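Side-chain contact in uncharacterized protein MJ0690 (Methanocaldococcus jannaschii, PDB 3K32), which is of unknown function but is predicted to be a tRNA methyltransferase subunit, its family belonging to the HUP clan of nucleotide-binding-type domains: residues Phe40-Ser45 / Ile173-Lys178. Sequence-based numbering, arbitrary orientation.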
ATOM      1  N   PHE B  40      -4.217 -20.143 -18.686  1.00 42.25           N
ATOM      2  CA  PHE B  40      -3.564 -20.131 -19.995  1.00 42.88           C
ATOM      3  C   PHE B  40      -3.877 -21.383 -20.800  1.00 37.24           C
ATOM      4  O   PHE B  40      -3.219 -21.647 -21.805  1.00 28.66           O
ATOM      5  CB  PHE B  40      -2.046 -20.004 -19.856  1.00 37.10           C
ATOM      6  CG  PHE B  40      -1.582 -18.719 -19.233  1.00 30.33           C
ATOM      7  CD1 PHE B  40      -1.287 -18.659 -17.876  1.00 26.07           C
ATOM      8  CD2 PHE B  40      -1.404 -17.578 -20.008  1.00 39.57           C
ATOM      9  CE1 PHE B  40      -0.834 -17.476 -17.287  1.00 32.15           C
ATOM     10  CE2 PHE B  40      -0.937 -16.380 -19.431  1.00 34.69           C
ATOM     11  CZ  PHE B  40      -0.655 -16.332 -18.066  1.00 31.65           C
ATOM     12  N   GLY B  41      -4.863 -22.158 -20.343  1.00 37.48           N
ATOM     13  CA  GLY B  41      -5.290 -23.365 -21.031  1.00 34.77           C
ATOM     14  C   GLY B  41      -4.395 -24.586 -20.865  1.00 41.77           C
ATOM     15  O   GLY B  41      -4.646 -25.625 -21.471  1.00 49.96           O
ATOM     16  N   VAL B  42      -3.347 -24.462 -20.054  1.00 34.95           N
ATOM     17  CA  VAL B  42      -2.451 -25.570 -19.756  1.00 37.87           C
ATOM     18  C   VAL B  42      -3.125 -26.552 -18.796  1.00 46.43           C
ATOM     19  O   VAL B  42      -3.449 -27.678 -19.181  1.00 38.43           O
ATOM     20  CB  VAL B  42      -1.110 -25.076 -19.150  1.00 32.15           C
ATOM     21  CG1 VAL B  42      -0.267 -26.245 -18.697  1.00 37.79           C
ATOM     22  CG2 VAL B  42      -0.336 -24.244 -20.162  1.00 27.44           C
ATOM     23  N   ILE B  43      -3.325 -26.119 -17.550  1.00 49.29           N
ATOM     24  CA  ILE B  43      -4.058 -26.908 -16.550  1.00 40.15           C
ATOM     25  C   ILE B  43      -5.011 -26.044 -15.700  1.00 36.39           C
ATOM     26  O   ILE B  43      -4.845 -24.826 -15.592  1.00 27.52           O
ATOM     27  CB  ILE B  43      -3.109 -27.736 -15.628  1.00 39.23           C
ATOM     28  CG1 ILE B  43      -2.143 -26.829 -14.851  1.00 44.39           C
ATOM     29  CG2 ILE B  43      -2.327 -28.765 -16.430  1.00 28.21           C
ATOM     30  CD1 ILE B  43      -1.193 -27.601 -13.891  1.00 20.50           C
ATOM     31  N   PRO B  44      -6.027 -26.679 -15.099  1.00 40.88           N
ATOM     32  CA  PRO B  44      -7.031 -25.940 -14.323  1.00 40.40           C
ATOM     33  C   PRO B  44      -6.538 -25.505 -12.935  1.00 39.88           C
ATOM     34  O   PRO B  44      -7.228 -25.698 -11.939  1.00 46.50           O
ATOM     35  CB  PRO B  44      -8.178 -26.948 -14.203  1.00 37.35           C
ATOM     36  CG  PRO B  44      -7.504 -28.271 -14.265  1.00 34.17           C
ATOM     37  CD  PRO B  44      -6.386 -28.100 -15.255  1.00 30.56           C
ATOM     38  N   SER B  45      -5.362 -24.892 -12.884  1.00 30.83           N
ATOM     39  CA  SER B  45      -4.765 -24.497 -11.619  1.00 32.90           C
ATOM     40  C   SER B  45      -5.569 -23.429 -10.852  1.00 39.75           C
ATOM     41  O   SER B  45      -5.191 -23.050  -9.741  1.00 51.28           O
ATOM     42  CB  SER B  45      -3.315 -24.032 -11.834  1.00 42.36           C
ATOM     43  OG  SER B  45      -3.249 -22.816 -12.574  1.00 47.77           O
ATOM     44  N   ILE B 173       3.141 -22.626 -15.326  1.00 33.45           N
ATOM     45  CA  ILE B 173       4.500 -22.534 -15.826  1.00 34.09           C
ATOM     46  C   ILE B 173       5.228 -23.831 -15.501  1.00 42.07           C
ATOM     47  O   ILE B 173       5.860 -24.446 -16.362  1.00 34.96           O
ATOM     48  CB  ILE B 173       5.236 -21.351 -15.206  1.00 34.08           C
ATOM     49  CG1 ILE B 173       4.470 -20.056 -15.505  1.00 33.87           C
ATOM     50  CG2 ILE B 173       6.683 -21.289 -15.711  1.00 25.45           C
ATOM     51  CD1 ILE B 173       5.185 -18.799 -15.082  1.00 25.37           C
ATOM     52  N   ARG B 174       5.108 -24.241 -14.243  1.00 48.87           N
ATOM     53  CA  ARG B 174       5.696 -25.470 -13.758  1.00 49.93           C
ATOM     54  C   ARG B 174       5.338 -26.609 -14.707  1.00 45.84           C
ATOM     55  O   ARG B 174       6.194 -27.410 -15.094  1.00 43.21           O
ATOM     56  CB  ARG B 174       5.170 -25.759 -12.351  1.00 57.50           C
ATOM     57  CG  ARG B 174       6.197 -26.321 -11.384  1.00 66.14           C
ATOM     58  CD  ARG B 174       5.754 -26.115  -9.938  1.00 82.15           C
ATOM     59  NE  ARG B 174       5.592 -27.382  -9.222  1.00101.10           N
ATOM     60  CZ  ARG B 174       5.525 -27.495  -7.896  1.00107.37           C
ATOM     61  NH1 ARG B 174       5.610 -26.415  -7.129  1.00109.11           N
ATOM     62  NH2 ARG B 174       5.379 -28.690  -7.333  1.00104.88           N
ATOM     63  N   HIS B 175       4.072 -26.663 -15.099  1.00 34.49           N
ATOM     64  CA  HIS B 175       3.595 -27.756 -15.923  1.00 40.22           C
ATOM     65  C   HIS B 175       4.297 -27.825 -17.273  1.00 47.93           C
ATOM     66  O   HIS B 175       4.716 -28.897 -17.716  1.00 40.62           O
ATOM     67  CB  HIS B 175       2.097 -27.648 -16.134  1.00 39.71           C
ATOM     68  CG  HIS B 175       1.462 -28.939 -16.535  1.00 47.93           C
ATOM     69  ND1 HIS B 175       1.193 -29.258 -17.850  1.00 53.41           N
ATOM     70  CD2 HIS B 175       1.062 -29.998 -15.800  1.00 50.82           C
ATOM     71  CE1 HIS B 175       0.643 -30.457 -17.905  1.00 48.99           C
ATOM     72  NE2 HIS B 175       0.550 -30.929 -16.674  1.00 49.94           N
ATOM     73  N   ILE B 176       4.411 -26.681 -17.936  1.00 55.44           N
ATOM     74  CA  ILE B 176       5.085 -26.636 -19.225  1.00 54.82           C
ATOM     75  C   ILE B 176       6.505 -27.161 -19.057  1.00 48.77           C
ATOM     76  O   ILE B 176       6.999 -27.909 -19.896  1.00 48.61           O
ATOM     77  CB  ILE B 176       5.094 -25.210 -19.833  1.00 42.12           C
ATOM     78  CG1 ILE B 176       3.661 -24.733 -20.082  1.00 40.30           C
ATOM     79  CG2 ILE B 176       5.875 -25.182 -21.141  1.00 43.54           C
ATOM     80  CD1 ILE B 176       3.568 -23.352 -20.674  1.00 36.07           C
ATOM     81  N   LEU B 177       7.143 -26.795 -17.952  1.00 46.08           N
ATOM     82  CA  LEU B 177       8.527 -27.199 -17.708  1.00 47.45           C
ATOM     83  C   LEU B 177       8.645 -28.713 -17.620  1.00 43.84           C
ATOM     84  O   LEU B 177       9.558 -29.310 -18.190  1.00 47.51           O
ATOM     85  CB  LEU B 177       9.075 -26.536 -16.448  1.00 38.97           C
ATOM     86  CG  LEU B 177       9.209 -25.019 -16.562  1.00 36.75           C
ATOM     87  CD1 LEU B 177       9.536 -24.374 -15.215  1.00 40.67           C
ATOM     88  CD2 LEU B 177      10.254 -24.668 -17.598  1.00 37.00           C
ATOM     89  N   LYS B 178       7.705 -29.332 -16.917  1.00 33.58           N
ATOM     90  CA  LYS B 178       7.643 -30.780 -16.876  1.00 49.79           C
ATOM     91  C   LYS B 178       7.537 -31.351 -18.291  1.00 52.81           C
ATOM     92  O   LYS B 178       8.439 -32.059 -18.737  1.00 54.62           O
ATOM     93  CB  LYS B 178       6.487 -31.257 -15.994  1.00 57.73           C
ATOM     94  CG  LYS B 178       6.811 -31.217 -14.505  1.00 70.29           C
ATOM     95  CD  LYS B 178       5.781 -31.981 -13.672  1.00 79.60           C
ATOM     96  CE  LYS B 178       4.777 -31.044 -13.003  1.00 83.47           C
ATOM     97  NZ  LYS B 178       5.345 -30.374 -11.796  1.00 81.73           N
TER
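Val42 CG1 lies 3.5 Å from ND1 of His175, a van der Waals approach oblique to the imidazole. No hydrogen bond joins the loop 40-45 to the helical turns 173-178. The ring instead presents a face to Ile43. Methyl CG2 sits almost squarely over it, 3.5 Å from the centroid of the His175 ring and only 6° off the normal, a CH-pi contact. Ile43 CD1 reaches the same imidazole nearer its root, 3.8 Å from His175 CD2. With CG anti to the backbone N (chi1 -160°), His175 extends from the helix toward the loop, its side chain running antiparallel alongside that of Val42. The second branch of Val42 serves the next helical residue: CG2 meets Ile176 CG1 at 4.0 Å, the two side chains set roughly perpendicular. Replacing His175 with an alanine would probably leave the Ile43 methyl without its aromatic face and open a gap beside Val42. Polar anchoring comes from Glu172, whose OE1 accepts a hydrogen bond from Phe40 N and OE2 one from Ile43 N, with a weak one from Val42 N. The contact thus ties the loop after strand 32-39 of the five-stranded parallel sheet (order 3-2-1-4-5, consistent with a HUP-type alpha/beta fold) to helix 169-180 by dispersion and CH-pi attraction, neither of which depends on an imidazole nitrogen being bonded across it.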